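PDB 5F2H: uncharacterized protein from Bacillus cereus, which is of unknown function but probably acts as a hydrolase of the alpha/beta hydrolase superfamily, carrying a separate helical N-terminal domain. Local coordinates for residues Y256-Q262 against F286-L292; G205-A209 against K293-P297; E61-M65 against L93-F99. All coordinates share one frame; numbering follows the deposited sequence.

Contact 1: Y256-Q262 against F286-L292; sequences YVVCGDQ and FKVVPNL
Val257 and Phe286 lie abreast on neighbouring parallel strands, whose backbones alternate as donor and acceptor. Lys287 N bonds to Val257 O (2.9 Å), Cys259 N to Lys287 O (3.1 Å) and Val289 N to Cys259 O (3.0 Å). The packing is tight on the sheet face carrying Val257, Cys259, Phe286 and Val288. With CG anti to the backbone N (chi1 174°), the Phe286 ring turns an edge to the partner strand: CD1 is 3.9 Å from Val257 CG1, and CE1 reaches Cys259 CB. Helix 267-279 covers this face; Phe267 touches both Cys259 and Val288, and Val274 touches Phe286. On the other face Val258 CG1 meets Val289 CG2 at 4.0 Å, and Leu303 of helix 300-313 covers Val258. Tyr256 and Lys287 run side by side here, the Tyr256 hydroxyl bonding to Glu306 while the lysine tail leads off to solvent. Beyond Gly260 the contact turns toward solvent, though Asp261 N still bonds to Val289 O. A type II turn from Val289 to Leu292 folds back, Leu292 CB packs against Gly260 CA, and Leu292 O accepts Gln262 N (2.9 Å). Asp261 sends its carboxylate to the Pro290-Asn291 corner, and the exposed Gln262 rests its CG on Asn291. Parallel strands joined through helix 267-279 form a beta-alpha-beta crossover of the alpha/beta hydrolase fold, with strand 284-289 outermost in the chain's central sheet.

Contact 2: G205-A209 against K293-P297; sequences GGFSA and KHDYP
Phe207 and Tyr296 form an offset stack, centroids 4.5 Å apart and planes within 8°, with Phe207 CD1 over the tyrosine ring 3.6 Å from Tyr296 CZ. On the opposite face of Phe207 lies Ser208 OG. The His294 imidazole meets the phenylalanine obliquely at 38°, Phe207 CZ standing over it 3.8 Å from His294 CE1. Tyr149 and Phe300 extend the cluster around Tyr296. Among polar contacts, Ser208 OG and His294 NE2 are hydrogen-bonded near the imidazole plane, at a modelled 2.5 Å too short to be taken literally. His294 CG lies anti to its backbone N (chi1 -172°), bringing NE2 to the serine. Tyr296 N bonds to its neighbour Asp295 OD1 from above the carboxylate plane, and Tyr296 OH pairs with Trp150. The backbone oxygen of His294 accepts Asn15 of the second subunit. Ser208, with a positive phi between strand 202-207 and the following helix, fits the nucleophile elbow of a GxSxG sequence. A Tris molecule, probably from the crystallisation liquor, lies about 4 Å from the Ser208 side chain and may mark a pocket. Elbow, serine-histidine pairing and family are consistent with a catalytic triad, Asp263, which touches His294, being a possible acid member.

Contact 3: E61-M65 against L93-F99; sequences EEEAM and LHKFEEF
Phe96 takes Met65, modelled as selenomethionine, over one face of its ring and the carboxylate of Glu61 at its edge. Met65 CG lies 4.2 Å from the centroid of the Phe96 ring, 20° off its normal, a CH-pi contact, while the selenium follows obliquely in a Met-aromatic contact. Glu61 OE1 is 4.0 Å from Phe96 CZ, near the ring plane, and the carboxylate is turned 79° against that plane. The second ring, Phe99, has the backbone carbon of Leu93 over one face and Met65 SE at its edge. Met65 thus carries much of the contact. Its chain, bent at chi2 (-39°) and again at chi3, slides past both Phe96 and Leu93 and delivers the terminal methyl to the start of helix 97-115. There CE touches Glu98 CB and lies 3.9 Å from Phe99 CB. Leu93 packs beside it through one branch: CD2 meets Met65 SE and Ala64 CB, each at 4.1 Å, and leans on Glu61 O. Toward solvent the extended Lys95 chain crosses that of Glu61 at about a right angle, and a long salt bridge joins Lys95 NZ to Glu61 OE2 (3.9 Å). The type I turn from Leu93 to Phe96, closed by Phe96 N to Leu93 O (2.9 Å), presents the side chains of Leu93, Lys95 and Phe96. The contact sets the first turn of helix 61-74 against the entry to helix 97-115; Ala64 and Leu93 also pack on Ser56 of helix 44-58, and Leu93 and Phe99 reach Met68 one turn further along helix 61-74.

From the N terminus, contact 3 comes first, closing a loop with most of helix 61-74 and helix 81-86 within the helical N-terminal domain. After helix 97-115 and strand 120-124 the chain goes on into the alpha/beta domain. Contact 2 opens at 205-209, and before its second half arrives, contact 1 opens at 256-262 and closes at 286-292; the smaller loop sits within the larger. The two meet where Leu292 packs on Pro297 and Gln262 on Lys293. Contact 1 pairs two strands, whereas contact 2 links mid-sheet strand 202-207 to the loop between strand 284-289 and helix 300-313. The centre of contact 3 lies about 87 Å from that of contact 1 and about 86 Å from that of contact 2.

Contact 1: Y256-Q262 against F286-L292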
loop_
_atom_site.group_PDB
_atom_site.type_symbol
_atom_site.label_atom_id
_atom_site.label_comp_id
_atom_site.label_asym_id
_atom_site.label_seq_id
_atom_site.Cartn_x
_atom_site.Cartn_y
_atom_site.Cartn_z
ATOM N N TYR B 256 6.623 -0.393 -21.331
ATOM C CA TYR B 256 7.564 0.701 -21.294
ATOM C C TYR B 256 8.839 0.030 -21.741
ATOM O O TYR B 256 9.317 -0.889 -21.087
ATOM C CB TYR B 256 7.696 1.258 -19.880
ATOM C CG TYR B 256 8.392 2.611 -19.800
ATOM C CD1 TYR B 256 9.778 2.717 -19.849
ATOM C CD2 TYR B 256 7.654 3.780 -19.624
ATOM C CE1 TYR B 256 10.405 3.949 -19.754
ATOM C CE2 TYR B 256 8.271 5.009 -19.521
ATOM C CZ TYR B 256 9.646 5.087 -19.586
ATOM O OH TYR B 256 10.250 6.317 -19.501
ATOM N N VAL B 257 9.327 0.417 -22.912
ATOM C CA VAL B 257 10.542 -0.160 -23.476
ATOM C C VAL B 257 11.597 0.927 -23.626
ATOM O O VAL B 257 11.293 2.052 -24.037
ATOM C CB VAL B 257 10.260 -0.794 -24.844
ATOM C CG1 VAL B 257 11.545 -1.329 -25.453
ATOM C CG2 VAL B 257 9.215 -1.887 -24.697
ATOM N N VAL B 258 12.836 0.576 -23.301
ATOM C CA VAL B 258 13.919 1.503 -23.382
ATOM C C VAL B 258 15.070 0.823 -24.061
ATOM O O VAL B 258 15.315 -0.344 -23.815
ATOM C CB VAL B 258 14.387 1.899 -21.949
ATOM C CG1 VAL B 258 15.586 2.850 -22.007
ATOM C CG2 VAL B 258 13.253 2.532 -21.141
ATOM N N CYS B 259 15.789 1.552 -24.894
ATOM C CA CYS B 259 16.960 1.006 -25.559
ATOM C C CYS B 259 17.831 2.140 -26.046
ATOM O O CYS B 259 17.335 3.219 -26.404
ATOM C CB CYS B 259 16.603 0.114 -26.722
ATOM S SG CYS B 259 18.068 -0.587 -27.512
ATOM N N GLY B 260 19.135 1.897 -26.032
ATOM C CA GLY B 260 20.110 2.886 -26.462
ATOM C C GLY B 260 20.417 2.765 -27.945
ATOM O O GLY B 260 20.597 1.660 -28.468
ATOM N N ASP B 261 20.553 3.916 -28.602
ATOM C CA ASP B 261 20.827 3.975 -30.037
ATOM C C ASP B 261 22.218 3.519 -30.501
ATOM O O ASP B 261 22.539 3.662 -31.678
ATOM C CB ASP B 261 20.559 5.387 -30.554
ATOM C CG ASP B 261 21.430 6.423 -29.888
ATOM O OD1 ASP B 261 22.111 6.086 -28.894
ATOM O OD2 ASP B 261 21.424 7.580 -30.352
ATOM N N GLN B 262 23.041 2.990 -29.599
ATOM C CA GLN B 262 24.383 2.505 -29.964
ATOM C C GLN B 262 24.496 1.018 -29.630
ATOM O O GLN B 262 25.585 0.445 -29.655
ATOM C CB GLN B 262 25.449 3.263 -29.172
ATOM C CG GLN B 262 25.415 4.774 -29.343
ATOM C CD GLN B 262 25.759 5.225 -30.744
ATOM O OE1 GLN B 262 26.523 4.570 -31.454
ATOM N NE2 GLN B 262 25.254 6.392 -31.122
ATOM N N PHE B 286 7.956 3.846 -26.003
ATOM C CA PHE B 286 9.341 3.511 -26.318
ATOM C C PHE B 286 10.224 4.713 -26.154
ATOM O O PHE B 286 9.882 5.811 -26.593
ATOM C CB PHE B 286 9.435 2.949 -27.730
ATOM C CG PHE B 286 10.831 2.712 -28.208
ATOM C CD1 PHE B 286 11.723 1.961 -27.451
ATOM C CD2 PHE B 286 11.187 3.051 -29.505
ATOM C CE1 PHE B 286 12.997 1.685 -27.920
ATOM C CE2 PHE B 286 12.448 2.758 -29.995
ATOM C CZ PHE B 286 13.358 2.077 -29.198
ATOM N N LYS B 287 11.370 4.501 -25.522
ATOM C CA LYS B 287 12.277 5.584 -25.289
ATOM C C LYS B 287 13.684 5.216 -25.693
ATOM O O LYS B 287 14.280 4.283 -25.173
ATOM C CB LYS B 287 12.195 6.009 -23.825
ATOM C CG LYS B 287 12.969 7.279 -23.539
ATOM C CD LYS B 287 12.629 7.854 -22.175
ATOM C CE LYS B 287 13.368 9.162 -21.937
ATOM N NZ LYS B 287 13.091 10.181 -22.986
ATOM N N VAL B 288 14.199 5.954 -26.657
ATOM C CA VAL B 288 15.543 5.737 -27.143
ATOM C C VAL B 288 16.454 6.696 -26.392
ATOM O O VAL B 288 16.176 7.896 -26.323
ATOM C CB VAL B 288 15.636 6.051 -28.641
ATOM C CG1 VAL B 288 17.067 5.894 -29.136
ATOM C CG2 VAL B 288 14.684 5.152 -29.415
ATOM N N VAL B 289 17.524 6.182 -25.804
ATOM C CA VAL B 289 18.433 7.044 -25.086
ATOM C C VAL B 289 19.625 7.249 -25.993
ATOM O O VAL B 289 20.258 6.292 -26.423
ATOM C CB VAL B 289 18.849 6.463 -23.724
ATOM C CG1 VAL B 289 19.792 7.417 -22.994
ATOM C CG2 VAL B 289 17.612 6.206 -22.876
ATOM N N PRO B 290 19.922 8.511 -26.308
ATOM C CA PRO B 290 21.047 8.780 -27.187
ATOM C C PRO B 290 22.413 8.371 -26.622
ATOM O O PRO B 290 22.604 8.336 -25.399
ATOM C CB PRO B 290 20.974 10.298 -27.397
ATOM C CG PRO B 290 20.162 10.824 -26.263
ATOM C CD PRO B 290 19.206 9.739 -25.913
ATOM N N ASN B 291 23.324 8.007 -27.526
ATOM C CA ASN B 291 24.691 7.620 -27.188
ATOM C C ASN B 291 24.863 6.357 -26.359
ATOM O O ASN B 291 25.972 5.838 -26.270
ATOM C CB ASN B 291 25.367 8.780 -26.446
ATOM C CG ASN B 291 25.311 10.086 -27.223
ATOM O OD1 ASN B 291 25.154 10.102 -28.451
ATOM N ND2 ASN B 291 25.459 11.196 -26.508
ATOM N N LEU B 292 23.785 5.848 -25.770
ATOM C CA LEU B 292 23.855 4.657 -24.921
ATOM C C LEU B 292 24.036 3.361 -25.706
ATOM O O LEU B 292 23.411 3.169 -26.726
ATOM C CB LEU B 292 22.589 4.568 -24.069
ATOM C CG LEU B 292 22.472 3.411 -23.077
ATOM C CD1 LEU B 292 23.606 3.408 -22.054
ATOM C CD2 LEU B 292 21.130 3.477 -22.368
#

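Contact 2: G205-A209 against K293-P297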
loop_
_atom_site.group_PDB
_atom_site.type_symbol
_atom_site.label_atom_id
_atom_site.label_comp_id
_atom_site.label_asym_id
_atom_site.label_seq_id
_atom_site.Cartn_x
_atom_site.Cartn_y
_atom_site.Cartn_z
ATOM N N GLY B 205 9.905 -6.894 -15.343
ATOM C CA GLY B 205 10.957 -6.196 -16.044
ATOM C C GLY B 205 12.051 -7.173 -16.412
ATOM O O GLY B 205 12.150 -8.275 -15.840
ATOM N N GLY B 206 12.904 -6.770 -17.353
ATOM C CA GLY B 206 14.018 -7.619 -17.785
ATOM C C GLY B 206 15.041 -6.848 -18.595
ATOM O O GLY B 206 14.760 -5.737 -19.063
ATOM N N PHE B 207 16.198 -7.469 -18.797
ATOM C CA PHE B 207 17.302 -6.895 -19.545
ATOM C C PHE B 207 17.785 -7.962 -20.556
ATOM O O PHE B 207 18.092 -9.087 -20.156
ATOM C CB PHE B 207 18.392 -6.476 -18.517
ATOM C CG PHE B 207 19.647 -5.957 -19.128
ATOM C CD1 PHE B 207 19.717 -4.657 -19.597
ATOM C CD2 PHE B 207 20.744 -6.769 -19.265
ATOM C CE1 PHE B 207 20.846 -4.189 -20.237
ATOM C CE2 PHE B 207 21.901 -6.295 -19.866
ATOM C CZ PHE B 207 21.953 -5.005 -20.354
ATOM N N SER B 208 17.833 -7.624 -21.852
ATOM C CA SER B 208 18.240 -8.563 -22.936
ATOM C C SER B 208 17.443 -9.865 -22.848
ATOM O O SER B 208 16.232 -9.825 -22.654
ATOM C CB SER B 208 19.739 -8.879 -22.890
ATOM O OG SER B 208 20.517 -7.738 -23.152
ATOM N N ALA B 209 18.147 -11.000 -22.910
ATOM C CA ALA B 209 17.568 -12.322 -22.810
ATOM C C ALA B 209 16.641 -12.419 -21.651
ATOM O O ALA B 209 15.757 -13.247 -21.627
ATOM C CB ALA B 209 18.662 -13.375 -22.640
ATOM N N LYS B 293 24.919 2.487 -25.222
ATOM C CA LYS B 293 25.181 1.189 -25.859
ATOM C C LYS B 293 24.351 0.118 -25.149
ATOM O O LYS B 293 23.255 0.419 -24.675
ATOM C CB LYS B 293 26.683 0.846 -25.866
ATOM C CG LYS B 293 27.544 1.808 -26.681
ATOM C CD LYS B 293 28.988 1.340 -26.832
ATOM C CE LYS B 293 29.779 1.288 -25.526
ATOM N NZ LYS B 293 29.984 2.635 -24.917
ATOM N N HIS B 294 24.869 -1.110 -25.043
ATOM C CA HIS B 294 24.137 -2.202 -24.396
ATOM C C HIS B 294 24.406 -2.185 -22.896
ATOM O O HIS B 294 25.198 -2.973 -22.338
ATOM C CB HIS B 294 24.511 -3.515 -25.043
ATOM C CG HIS B 294 23.683 -4.680 -24.596
ATOM N ND1 HIS B 294 24.182 -5.690 -23.806
ATOM C CD2 HIS B 294 22.391 -4.998 -24.840
ATOM C CE1 HIS B 294 23.244 -6.597 -23.606
ATOM N NE2 HIS B 294 22.150 -6.205 -24.231
ATOM N N ASP B 295 23.680 -1.279 -22.254
ATOM C CA ASP B 295 23.798 -1.043 -20.849
ATOM C C ASP B 295 22.588 -0.231 -20.446
ATOM O O ASP B 295 21.889 0.264 -21.298
ATOM C CB ASP B 295 25.061 -0.201 -20.650
ATOM C CG ASP B 295 25.281 0.189 -19.228
ATOM O OD1 ASP B 295 24.736 -0.492 -18.337
ATOM O OD2 ASP B 295 26.004 1.189 -19.016
ATOM N N TYR B 296 22.351 -0.082 -19.151
ATOM C CA TYR B 296 21.231 0.710 -18.676
ATOM C C TYR B 296 21.636 2.181 -18.672
ATOM O O TYR B 296 22.826 2.509 -18.511
ATOM C CB TYR B 296 20.896 0.361 -17.247
ATOM C CG TYR B 296 20.502 -1.059 -16.962
ATOM C CD1 TYR B 296 21.443 -2.058 -16.905
ATOM C CD2 TYR B 296 19.224 -1.352 -16.537
ATOM C CE1 TYR B 296 21.098 -3.334 -16.508
ATOM C CE2 TYR B 296 18.865 -2.624 -16.148
ATOM C CZ TYR B 296 19.809 -3.603 -16.123
ATOM O OH TYR B 296 19.446 -4.869 -15.745
ATOM N N PRO B 297 20.663 3.090 -18.868
ATOM C CA PRO B 297 20.987 4.533 -18.838
ATOM C C PRO B 297 21.418 4.897 -17.435
ATOM O O PRO B 297 20.985 4.262 -16.469
ATOM C CB PRO B 297 19.670 5.208 -19.192
ATOM C CG PRO B 297 18.621 4.182 -18.921
ATOM C CD PRO B 297 19.240 2.840 -19.120
#

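Contact 3: E61-M65 against L93-F99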
loop_
_atom_site.group_PDB
_atom_site.type_symbol
_atom_site.label_atom_id
_atom_site.label_comp_id
_atom_site.label_asym_id
_atom_site.label_seq_id
_atom_site.Cartn_x
_atom_site.Cartn_y
_atom_site.Cartn_z
ATOM N N GLU B 61 -51.332 8.677 25.215
ATOM C CA GLU B 61 -50.854 8.058 26.431
ATOM C C GLU B 61 -50.844 6.540 26.376
ATOM O O GLU B 61 -49.847 5.912 26.755
ATOM C CB GLU B 61 -51.712 8.547 27.592
ATOM C CG GLU B 61 -51.711 10.063 27.740
ATOM C CD GLU B 61 -52.660 10.540 28.813
ATOM O OE1 GLU B 61 -53.288 9.696 29.496
ATOM O OE2 GLU B 61 -52.793 11.773 28.955
ATOM N N GLU B 62 -51.949 5.966 25.907
ATOM C CA GLU B 62 -52.082 4.506 25.787
ATOM C C GLU B 62 -51.046 3.922 24.819
ATOM O O GLU B 62 -50.343 2.956 25.141
ATOM C CB GLU B 62 -53.521 4.120 25.412
ATOM C CG GLU B 62 -54.512 4.392 26.538
ATOM C CD GLU B 62 -55.960 4.122 26.158
ATOM O OE1 GLU B 62 -56.300 4.200 24.952
ATOM O OE2 GLU B 62 -56.780 3.884 27.075
ATOM N N GLU B 63 -50.906 4.547 23.665
ATOM C CA GLU B 63 -49.930 4.094 22.690
ATOM C C GLU B 63 -48.568 4.070 23.368
ATOM O O GLU B 63 -47.913 3.029 23.420
ATOM C CB GLU B 63 -49.906 4.998 21.445
ATOM C CG GLU B 63 -51.174 4.964 20.597
ATOM C CD GLU B 63 -52.444 5.408 21.315
ATOM O OE1 GLU B 63 -52.380 5.886 22.469
ATOM O OE2 GLU B 63 -53.535 5.273 20.713
ATOM N N ALA B 64 -48.184 5.211 23.942
ATOM C CA ALA B 64 -46.904 5.352 24.645
ATOM C C ALA B 64 -46.631 4.239 25.658
ATOM O O ALA B 64 -45.548 3.668 25.660
ATOM C CB ALA B 64 -46.831 6.698 25.337
HETATM N N MSE B 65 -47.618 3.892 26.479
HETATM C CA MSE B 65 -47.428 2.835 27.488
HETATM C C MSE B 65 -47.002 1.502 26.928
HETATM O O MSE B 65 -46.074 0.905 27.477
HETATM C CB MSE B 65 -48.635 2.641 28.398
HETATM C CG MSE B 65 -48.607 3.600 29.586
HETATM SE SE MSE B 65 -46.789 3.818 30.283
HETATM C CE MSE B 65 -46.901 2.424 31.662
ATOM N N LEU B 93 -47.596 10.166 31.773
ATOM C CA LEU B 93 -47.507 8.756 32.091
ATOM C C LEU B 93 -47.411 8.452 33.597
ATOM O O LEU B 93 -47.706 7.328 34.008
ATOM C CB LEU B 93 -46.302 8.175 31.353
ATOM C CG LEU B 93 -46.354 8.385 29.828
ATOM C CD1 LEU B 93 -45.073 7.923 29.160
ATOM C CD2 LEU B 93 -47.540 7.669 29.206
ATOM N N HIS B 94 -47.046 9.444 34.421
ATOM C CA HIS B 94 -46.913 9.221 35.884
ATOM C C HIS B 94 -48.180 8.697 36.549
ATOM O O HIS B 94 -48.118 8.094 37.618
ATOM C CB HIS B 94 -46.428 10.467 36.638
ATOM C CG HIS B 94 -45.131 11.004 36.130
ATOM N ND1 HIS B 94 -45.025 12.218 35.494
ATOM C CD2 HIS B 94 -43.893 10.466 36.112
ATOM C CE1 HIS B 94 -43.761 12.439 35.173
ATOM N NE2 HIS B 94 -43.057 11.381 35.524
ATOM N N LYS B 95 -49.327 8.933 35.923
ATOM C CA LYS B 95 -50.584 8.451 36.468
ATOM C C LYS B 95 -50.541 6.935 36.537
ATOM O O LYS B 95 -50.948 6.345 37.528
ATOM C CB LYS B 95 -51.752 8.807 35.554
ATOM C CG LYS B 95 -51.945 10.271 35.241
ATOM C CD LYS B 95 -53.048 10.399 34.205
ATOM C CE LYS B 95 -53.214 11.820 33.704
ATOM N NZ LYS B 95 -54.206 11.899 32.596
ATOM N N PHE B 96 -49.998 6.316 35.492
ATOM C CA PHE B 96 -49.954 4.854 35.396
ATOM C C PHE B 96 -48.991 4.153 36.346
ATOM O O PHE B 96 -47.870 4.609 36.558
ATOM C CB PHE B 96 -49.652 4.437 33.956
ATOM C CG PHE B 96 -50.597 5.024 32.953
ATOM C CD1 PHE B 96 -51.840 4.458 32.738
ATOM C CD2 PHE B 96 -50.236 6.138 32.211
ATOM C CE1 PHE B 96 -52.714 5.003 31.811
ATOM C CE2 PHE B 96 -51.104 6.692 31.287
ATOM C CZ PHE B 96 -52.343 6.122 31.081
ATOM N N GLU B 97 -49.450 3.041 36.922
ATOM C CA GLU B 97 -48.627 2.256 37.829
ATOM C C GLU B 97 -47.603 1.488 37.001
ATOM O O GLU B 97 -46.461 1.312 37.422
ATOM C CB GLU B 97 -49.464 1.322 38.723
ATOM C CG GLU B 97 -50.313 0.270 38.006
ATOM C CD GLU B 97 -51.112 -0.635 38.955
ATOM O OE1 GLU B 97 -52.155 -1.197 38.534
ATOM O OE2 GLU B 97 -50.717 -0.764 40.136
ATOM N N GLU B 98 -47.994 1.066 35.802
ATOM C CA GLU B 98 -47.064 0.342 34.943
ATOM C C GLU B 98 -45.856 1.228 34.696
ATOM O O GLU B 98 -44.748 0.737 34.514
ATOM C CB GLU B 98 -47.677 -0.121 33.591
ATOM C CG GLU B 98 -48.718 -1.260 33.600
ATOM C CD GLU B 98 -50.095 -0.902 34.146
ATOM O OE1 GLU B 98 -50.385 0.294 34.387
ATOM O OE2 GLU B 98 -50.921 -1.835 34.279
ATOM N N PHE B 99 -46.077 2.540 34.687
ATOM C CA PHE B 99 -44.992 3.482 34.465
ATOM C C PHE B 99 -43.965 3.411 35.579
ATOM O O PHE B 99 -42.772 3.410 35.309
ATOM C CB PHE B 99 -45.513 4.907 34.325
ATOM C CG PHE B 99 -44.428 5.917 34.101
ATOM C CD1 PHE B 99 -43.958 6.166 32.825
ATOM C CD2 PHE B 99 -43.881 6.619 35.160
ATOM C CE1 PHE B 99 -42.959 7.100 32.615
ATOM C CE2 PHE B 99 -42.874 7.541 34.955
ATOM C CZ PHE B 99 -42.413 7.785 33.684
#